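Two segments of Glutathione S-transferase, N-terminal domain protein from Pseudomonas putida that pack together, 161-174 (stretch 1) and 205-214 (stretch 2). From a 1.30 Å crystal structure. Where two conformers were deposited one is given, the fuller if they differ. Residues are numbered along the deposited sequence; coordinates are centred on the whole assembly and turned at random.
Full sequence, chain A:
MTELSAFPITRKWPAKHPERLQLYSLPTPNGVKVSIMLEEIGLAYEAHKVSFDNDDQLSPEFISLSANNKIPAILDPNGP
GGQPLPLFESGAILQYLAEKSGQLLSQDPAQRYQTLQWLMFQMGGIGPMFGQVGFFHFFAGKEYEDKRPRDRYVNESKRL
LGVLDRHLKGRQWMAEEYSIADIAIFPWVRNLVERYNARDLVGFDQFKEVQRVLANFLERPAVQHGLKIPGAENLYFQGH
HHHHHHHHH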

ATOM      1  N   LEU A 161       6.917  -5.067  13.679  1.00 14.19           N
ATOM      2  CA  LEU A 161       7.262  -6.457  13.963  1.00 14.03           C
ATOM      3  C   LEU A 161       6.450  -7.032  15.119  1.00 14.48           C
ATOM      4  O   LEU A 161       6.054  -8.189  15.083  1.00 14.76           O
ATOM      5  N   GLY A 162       6.207  -6.212  16.139  1.00 15.06           N
ATOM      6  CA  GLY A 162       5.392  -6.635  17.258  1.00 15.24           C
ATOM      7  C   GLY A 162       3.959  -6.921  16.854  1.00 14.19           C
ATOM      8  O   GLY A 162       3.352  -7.886  17.317  1.00 15.55           O
ATOM      9  N   VAL A 163       3.409  -6.079  15.990  1.00 14.32           N
ATOM     10  CA  VAL A 163       2.062  -6.317  15.464  1.00 14.27           C
ATOM     11  C   VAL A 163       2.025  -7.670  14.752  1.00 14.21           C
ATOM     12  O   VAL A 163       1.125  -8.479  14.981  1.00 14.72           O
ATOM     13  N   LEU A 164       3.006  -7.919  13.893  1.00 13.97           N
ATOM     14  CA  LEU A 164       3.085  -9.198  13.216  1.00 14.09           C
ATOM     15  C   LEU A 164       3.210 -10.360  14.187  1.00 14.73           C
ATOM     16  O   LEU A 164       2.552 -11.395  14.035  1.00 15.79           O
ATOM     17  N   ASP A 165       4.082 -10.190  15.176  1.00 14.75           N
ATOM     18  CA  ASP A 165       4.403 -11.270  16.093  1.00 15.37           C
ATOM     19  C   ASP A 165       3.184 -11.669  16.914  1.00 16.12           C
ATOM     20  O   ASP A 165       2.900 -12.855  17.103  1.00 17.96           O
ATOM     21  N   ARG A 166       2.472 -10.671  17.433  1.00 15.91           N
ATOM     22  CA  ARG A 166       1.286 -10.938  18.226  1.00 16.41           C
ATOM     23  C   ARG A 166       0.218 -11.587  17.361  1.00 16.69           C
ATOM     24  O   ARG A 166      -0.511 -12.484  17.806  1.00 18.90           O
ATOM     25  N   HIS A 167       0.093 -11.121  16.120  1.00 16.33           N
ATOM     26  CA  HIS A 167      -0.908 -11.684  15.231  1.00 16.04           C
ATOM     27  C   HIS A 167      -0.631 -13.163  14.921  1.00 16.10           C
ATOM     28  O   HIS A 167      -1.550 -13.973  14.812  1.00 17.79           O
ATOM     29  N   LEU A 168       0.638 -13.494  14.732  1.00 16.22           N
ATOM     30  CA  LEU A 168       1.026 -14.827  14.271  1.00 16.56           C
ATOM     31  C   LEU A 168       1.075 -15.888  15.374  1.00 18.05           C
ATOM     32  O   LEU A 168       1.172 -17.077  15.092  1.00 18.43           O
ATOM     33  N   LYS A 169       1.014 -15.466  16.624  1.00 19.25           N
ATOM     34  CA  LYS A 169       0.952 -16.432  17.708  1.00 22.60           C
ATOM     35  C   LYS A 169      -0.222 -17.386  17.511  1.00 21.84           C
ATOM     36  O   LYS A 169      -1.346 -16.959  17.326  1.00 22.19           O
ATOM     37  N   GLY A 170       0.061 -18.686  17.515  1.00 23.39           N
ATOM     38  CA  GLY A 170      -0.981 -19.696  17.323  1.00 26.39           C
ATOM     39  C   GLY A 170      -1.421 -19.954  15.889  1.00 28.82           C
ATOM     40  O   GLY A 170      -2.334 -20.741  15.666  1.00 32.52           O
ATOM     41  N   ARG A 171      -0.787 -19.277  14.935  1.00 24.84           N
ATOM     42  CA  ARG A 171      -1.180 -19.310  13.516  1.00 25.17           C
ATOM     43  C   ARG A 171      -0.020 -19.747  12.641  1.00 19.44           C
ATOM     44  O   ARG A 171       1.140 -19.521  12.982  1.00 20.81           O
ATOM     45  N   GLN A 172      -0.347 -20.282  11.473  1.00 19.13           N
ATOM     46  CA  GLN A 172       0.670 -20.565  10.470  1.00 20.07           C
ATOM     47  C   GLN A 172       0.968 -19.367   9.575  1.00 18.06           C
ATOM     48  O   GLN A 172       2.116 -19.154   9.201  1.00 19.03           O
ATOM     49  N   TRP A 173      -0.067 -18.599   9.227  1.00 16.88           N
ATOM     50  CA  TRP A 173       0.034 -17.545   8.224  1.00 16.09           C
ATOM     51  C   TRP A 173      -0.798 -16.333   8.624  1.00 15.19           C
ATOM     52  O   TRP A 173      -1.515 -16.347   9.634  1.00 16.07           O
ATOM     53  N   MET A 174      -0.689 -15.258   7.860  1.00 14.73           N
ATOM     54  CA  MET A 174      -1.437 -14.044   8.192  1.00 14.57           C
ATOM     55  C   MET A 174      -2.951 -14.250   8.188  1.00 15.00           C
ATOM     56  O   MET A 174      -3.667 -13.759   9.080  1.00 16.49           O
ATOM     57  N   ASP A 205      15.459 -11.139  17.552  1.00 27.06           N
ATOM     58  CA  ASP A 205      15.348 -12.383  18.289  1.00 27.16           C
ATOM     59  C   ASP A 205      14.186 -12.381  19.285  1.00 26.15           C
ATOM     60  O   ASP A 205      13.793 -13.450  19.762  1.00 32.01           O
ATOM     61  N   GLN A 206      13.600 -11.214  19.566  1.00 24.46           N
ATOM     62  CA  GLN A 206      12.432 -11.195  20.440  1.00 30.32           C
ATOM     63  C   GLN A 206      11.120 -11.592  19.738  1.00 24.34           C
ATOM     64  O   GLN A 206      10.125 -11.862  20.408  1.00 32.26           O
ATOM     65  N   PHE A 207      11.102 -11.633  18.405  1.00 21.09           N
ATOM     66  CA  PHE A 207       9.874 -11.907  17.655  1.00 19.66           C
ATOM     67  C   PHE A 207       9.859 -13.351  17.188  1.00 19.51           C
ATOM     68  O   PHE A 207      10.150 -13.663  16.030  1.00 20.60           O
ATOM     69  N   LYS A 208       9.557 -14.241  18.128  1.00 20.70           N
ATOM     70  CA  LYS A 208       9.683 -15.676  17.878  1.00 21.15           C
ATOM     71  C   LYS A 208       8.681 -16.183  16.865  1.00 20.29           C
ATOM     72  O   LYS A 208       8.961 -17.131  16.121  1.00 21.35           O
ATOM     73  N   GLU A 209       7.513 -15.555  16.823  1.00 18.79           N
ATOM     74  CA  GLU A 209       6.485 -15.987  15.876  1.00 18.79           C
ATOM     75  C   GLU A 209       6.850 -15.542  14.459  1.00 17.14           C
ATOM     76  O   GLU A 209       6.712 -16.302  13.502  1.00 18.19           O
ATOM     77  N   VAL A 210       7.321 -14.310  14.322  1.00 16.76           N
ATOM     78  CA  VAL A 210       7.801 -13.837  13.026  1.00 16.76           C
ATOM     79  C   VAL A 210       8.955 -14.717  12.531  1.00 16.99           C
ATOM     80  O   VAL A 210       9.004 -15.087  11.362  1.00 18.23           O
ATOM     81  N   GLN A 211       9.881 -15.074  13.430  1.00 17.91           N
ATOM     82  CA  GLN A 211      10.996 -15.950  13.061  0.50 19.76           C
ATOM     83  C   GLN A 211      10.501 -17.298  12.550  1.00 18.17           C
ATOM     84  O   GLN A 211      10.983 -17.808  11.541  1.00 19.36           O
ATOM     85  N   ARG A 212       9.542 -17.878  13.266  1.00 18.35           N
ATOM     86  CA  ARG A 212       8.989 -19.170  12.896  1.00 18.73           C
ATOM     87  C   ARG A 212       8.352 -19.141  11.511  1.00 18.87           C
ATOM     88  O   ARG A 212       8.602 -20.018  10.679  1.00 19.79           O
ATOM     89  N   VAL A 213       7.509 -18.146  11.270  1.00 18.35           N
ATOM     90  CA  VAL A 213       6.782 -18.078  10.002  1.00 17.99           C
ATOM     91  C   VAL A 213       7.731 -17.693   8.846  1.00 16.13           C
ATOM     92  O   VAL A 213       7.625 -18.245   7.745  1.00 17.35           O
ATOM     93  N   LEU A 214       8.682 -16.799   9.108  1.00 16.54           N
ATOM     94  CA  LEU A 214       9.699 -16.483   8.113  1.00 16.45           C
ATOM     95  C   LEU A 214      10.463 -17.733   7.686  1.00 16.10           C
ATOM     96  O   LEU A 214      10.675 -17.980   6.494  1.00 16.55           O
TER

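Helix 161-168 meets helix 208-214 with axes 7.9 Å apart at 75°, and the first turn of the second helix is one of two polar centres. Asp165 (chi1 t) leaves its backbone sideways, yet its carboxylate reaches that turn. Asp165 OD1 accepts from Val210 N at 3.1 Å (160°) and, weakly, from Glu209 N at 2.8 Å (129°). Lys208 N lies 3.3 Å from Asp165 OD1 at a poor angle; it donates instead to water 1 (3.0 Å to its O), which in turn donates to Asp165 OD2 (2.7 Å).

Arg212 (chi1 t, chi3 p) points toward stretch 1 and satisfies carbonyls at the two ends of the type II turn 168-171. Arg171 O receives both NH1 and NH2 of Arg212, each at 2.9 Å, while Leu168 O receives a weak bond from Arg212 NH2 (2.9 Å, 118°). Within its own helix, Arg212 NH2 also pairs with Glu209 OE2 (2.8 Å). Water 2 links that OE2 of Glu209 (2.7 Å) to Gly170 N (2.9 Å); water 3 accepts from Arg212 NH1 (2.9 Å) and Gln172 NE2 (2.8 Å).

Apolar contacts complete the interface. Phe207, Glu209 and Val213 (chi1 m, m and t) also point toward stretch 1. Leu161 CB (chi1 m) sits over the Phe207 face, 3.7 Å from CE2; Leu164 CB meets Val210 CG2 at 3.8 Å, and Val213 CG1 reaches Trp173 CE3 at 3.8 Å.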

ATOM      1  CB  LEU A 161       8.762  -6.611  14.230  1.00 14.48           C
ATOM      2  CG  LEU A 161       9.632  -6.525  12.971  1.00 14.60           C
ATOM      3  CD1 LEU A 161      11.088  -6.269  13.328  1.00 17.66           C
ATOM      4  CD2 LEU A 161       9.515  -7.776  12.103  1.00 16.40           C
ATOM      5  CB  VAL A 163       1.604  -5.179  14.522  1.00 15.32           C
ATOM      6  CG1 VAL A 163       0.289  -5.518  13.877  1.00 15.43           C
ATOM      7  CG2 VAL A 163       1.483  -3.854  15.281  1.00 15.65           C
ATOM      8  CB  LEU A 164       4.260  -9.236  12.244  1.00 15.25           C
ATOM      9  CG  LEU A 164       4.171  -8.407  10.983  1.00 16.66           C
ATOM     10  CD1 LEU A 164       5.462  -8.578  10.201  1.00 17.98           C
ATOM     11  CD2 LEU A 164       2.990  -8.815  10.113  1.00 17.37           C
ATOM     12  CB  ASP A 165       5.551 -10.846  17.003  1.00 16.31           C
ATOM     13  CG  ASP A 165       6.208 -12.006  17.690  1.00 17.73           C
ATOM     14  OD1 ASP A 165       6.823 -12.832  16.997  1.00 18.35           O
ATOM     15  OD2 ASP A 165       6.122 -12.070  18.937  1.00 22.14           O
ATOM     16  CB  ARG A 166       0.762  -9.677  18.905  1.00 18.97           C
ATOM     17  CG  ARG A 166       1.715  -9.171  19.990  1.00 21.04           C
ATOM     18  CD  ARG A 166       1.131  -8.008  20.786  1.00 25.03           C
ATOM     19  NE  ARG A 166       0.868  -6.846  19.937  1.00 22.38           N
ATOM     20  CZ  ARG A 166       1.773  -5.935  19.572  1.00 20.67           C
ATOM     21  NH1 ARG A 166       1.418  -4.926  18.784  1.00 23.31           N
ATOM     22  NH2 ARG A 166       3.023  -6.018  19.993  1.00 20.58           N
ATOM     23  CB  HIS A 167      -0.964 -10.874  13.929  1.00 16.40           C
ATOM     24  CG  HIS A 167      -1.919 -11.442  12.940  1.00 15.64           C
ATOM     25  ND1 HIS A 167      -3.279 -11.386  13.118  1.00 17.09           N
ATOM     26  CD2 HIS A 167      -1.712 -12.155  11.811  1.00 16.90           C
ATOM     27  CE1 HIS A 167      -3.870 -12.017  12.119  1.00 16.13           C
ATOM     28  NE2 HIS A 167      -2.940 -12.489  11.314  1.00 17.05           N
ATOM     29  CB  LEU A 168       2.372 -14.756  13.540  1.00 16.05           C
ATOM     30  CG  LEU A 168       2.276 -14.063  12.173  1.00 15.20           C
ATOM     31  CD1 LEU A 168       3.671 -13.741  11.666  1.00 16.27           C
ATOM     32  CD2 LEU A 168       1.522 -14.919  11.153  1.00 17.26           C
ATOM     33  CB  LYS A 169       0.840 -15.736  19.060  1.00 22.74           C
ATOM     34  CG  LYS A 169       0.907 -16.736  20.198  1.00 33.54           C
ATOM     35  CD  LYS A 169       1.269 -16.121  21.528  1.00 49.23           C
ATOM     36  CE  LYS A 169       1.427 -17.214  22.569  1.00 88.91           C
ATOM     37  NZ  LYS A 169       2.625 -18.069  22.328  1.00 97.51           N
ATOM     38  CB  ARG A 171      -1.501 -17.904  12.992  1.00 29.21           C
ATOM     39  CG  ARG A 171      -2.545 -17.107  13.705  1.00 41.91           C
ATOM     40  CD  ARG A 171      -2.816 -15.911  12.842  1.00 27.89           C
ATOM     41  NE  ARG A 171      -3.547 -16.353  11.672  1.00 24.06           N
ATOM     42  CZ  ARG A 171      -4.847 -16.153  11.497  1.00 31.98           C
ATOM     43  NH1 ARG A 171      -5.557 -15.509  12.422  1.00 40.00           N
ATOM     44  NH2 ARG A 171      -5.446 -16.614  10.407  1.00 38.02           N
ATOM     45  CB  GLN A 172       0.247 -21.756   9.598  1.00 22.03           C
ATOM     46  CG  GLN A 172       0.018 -23.037  10.376  1.00 28.83           C
ATOM     47  CD  GLN A 172       1.181 -23.402  11.282  1.00 37.32           C
ATOM     48  OE1 GLN A 172       1.008 -23.632  12.483  1.00 75.70           O
ATOM     49  NE2 GLN A 172       2.365 -23.471  10.711  1.00 35.17           N
ATOM     50  CB  TRP A 173      -0.383 -18.056   6.837  1.00 15.66           C
ATOM     51  CG  TRP A 173       0.405 -19.213   6.321  1.00 15.52           C
ATOM     52  CD1 TRP A 173      -0.056 -20.481   6.106  1.00 17.92           C
ATOM     53  CD2 TRP A 173       1.774 -19.206   5.890  1.00 16.66           C
ATOM     54  NE1 TRP A 173       0.950 -21.269   5.610  1.00 19.26           N
ATOM     55  CE2 TRP A 173       2.080 -20.516   5.460  1.00 17.65           C
ATOM     56  CE3 TRP A 173       2.779 -18.236   5.865  1.00 16.93           C
ATOM     57  CZ2 TRP A 173       3.342 -20.876   4.988  1.00 21.28           C
ATOM     58  CZ3 TRP A 173       4.048 -18.595   5.384  1.00 19.56           C
ATOM     59  CH2 TRP A 173       4.310 -19.903   4.949  1.00 20.92           C
ATOM     60  CB  MET A 174      -1.066 -12.911   7.237  1.00 15.28           C
ATOM     61  CG  MET A 174       0.378 -12.438   7.362  1.00 16.42           C
ATOM     62  SD  MET A 174       0.884 -11.866   8.998  1.00 15.51           S
ATOM     63  CE  MET A 174      -0.120 -10.395   9.173  1.00 16.04           C
ATOM     64  CB  ASP A 205      16.684 -12.772  18.931  1.00 32.89           C
ATOM     65  CG  ASP A 205      17.651 -13.329  17.911  1.00 62.54           C
ATOM     66  OD1 ASP A 205      17.286 -14.297  17.207  1.00 86.00           O
ATOM     67  OD2 ASP A 205      18.768 -12.791  17.794  1.00105.33           O
ATOM     68  CB  GLN A 206      12.289  -9.847  21.142  1.00 42.77           C
ATOM     69  CG  GLN A 206      11.684  -8.733  20.320  1.00 36.66           C
ATOM     70  CD  GLN A 206      11.881  -7.374  20.971  1.00 86.40           C
ATOM     71  OE1 GLN A 206      11.325  -7.110  22.034  1.00103.80           O
ATOM     72  NE2 GLN A 206      12.669  -6.503  20.334  1.00 43.29           N
ATOM     73  CB  PHE A 207       9.743 -10.920  16.489  1.00 18.62           C
ATOM     74  CG  PHE A 207       9.839  -9.472  16.924  1.00 18.62           C
ATOM     75  CD1 PHE A 207       8.814  -8.880  17.671  1.00 20.27           C
ATOM     76  CD2 PHE A 207      10.954  -8.709  16.612  1.00 19.74           C
ATOM     77  CE1 PHE A 207       8.922  -7.571  18.097  1.00 21.42           C
ATOM     78  CE2 PHE A 207      11.055  -7.393  17.020  1.00 20.57           C
ATOM     79  CZ  PHE A 207      10.036  -6.824  17.761  1.00 20.44           C
ATOM     80  CB  LYS A 208       9.528 -16.472  19.175  1.00 26.56           C
ATOM     81  CG  LYS A 208      10.584 -16.152  20.231  1.00 41.57           C
ATOM     82  CD  LYS A 208      11.998 -16.409  19.720  1.00 61.36           C
ATOM     83  CE  LYS A 208      12.999 -16.623  20.844  1.00106.47           C
ATOM     84  NZ  LYS A 208      13.181 -15.394  21.662  1.00104.32           N
ATOM     85  CB  GLU A 209       5.099 -15.470  16.259  1.00 18.32           C
ATOM     86  CG  GLU A 209       4.702 -15.721  17.714  1.00 19.59           C
ATOM     87  CD  GLU A 209       4.701 -17.192  18.089  1.00 22.93           C
ATOM     88  OE1 GLU A 209       5.023 -17.508  19.250  1.00 28.88           O
ATOM     89  OE2 GLU A 209       4.386 -18.028  17.228  1.00 23.22           O
ATOM     90  CB  VAL A 210       8.246 -12.373  13.090  1.00 16.58           C
ATOM     91  CG1 VAL A 210       8.760 -11.911  11.739  1.00 18.30           C
ATOM     92  CG2 VAL A 210       7.095 -11.472  13.529  1.00 16.59           C
ATOM     93  CB  GLN A 211      11.906 -16.202  14.257  0.50 21.16           C
ATOM     94  CG  GLN A 211      12.748 -15.017  14.681  0.50 22.63           C
ATOM     95  CD  GLN A 211      13.462 -15.275  15.991  0.50 32.51           C
ATOM     96  OE1 GLN A 211      13.533 -14.402  16.853  0.50 30.11           O
ATOM     97  NE2 GLN A 211      13.970 -16.491  16.156  0.50 41.65           N
ATOM     98  CB  ARG A 212       7.968 -19.621  13.936  1.00 20.81           C
ATOM     99  CG  ARG A 212       7.141 -20.832  13.548  1.00 22.44           C
ATOM    100  CD  ARG A 212       6.218 -21.251  14.687  1.00 23.47           C
ATOM    101  NE  ARG A 212       5.287 -20.168  15.027  1.00 21.50           N
ATOM    102  CZ  ARG A 212       4.168 -19.895  14.363  1.00 20.95           C
ATOM    103  NH1 ARG A 212       3.790 -20.630  13.327  1.00 22.66           N
ATOM    104  NH2 ARG A 212       3.422 -18.864  14.723  1.00 21.61           N
ATOM    105  CB  VAL A 213       5.554 -17.164  10.121  1.00 16.89           C
ATOM    106  CG1 VAL A 213       4.843 -17.059   8.785  1.00 17.68           C
ATOM    107  CG2 VAL A 213       4.608 -17.732  11.172  1.00 18.22           C
ATOM    108  CB  LEU A 214      10.669 -15.435   8.632  1.00 16.91           C
ATOM    109  CG  LEU A 214      11.840 -15.116   7.699  1.00 16.34           C
ATOM    110  CD1 LEU A 214      11.344 -14.496   6.394  1.00 18.94           C
ATOM    111  CD2 LEU A 214      12.828 -14.179   8.388  1.00 20.64           C
TER
HETATM  112  O   HOH W   1       7.570 -13.882  20.365  1.00 26.35           O
HETATM  113  O   HOH W   2       2.581 -19.946  18.017  1.00 28.41           O
HETATM  114  O   HOH W   3       4.684 -23.186  12.200  1.00 28.60           O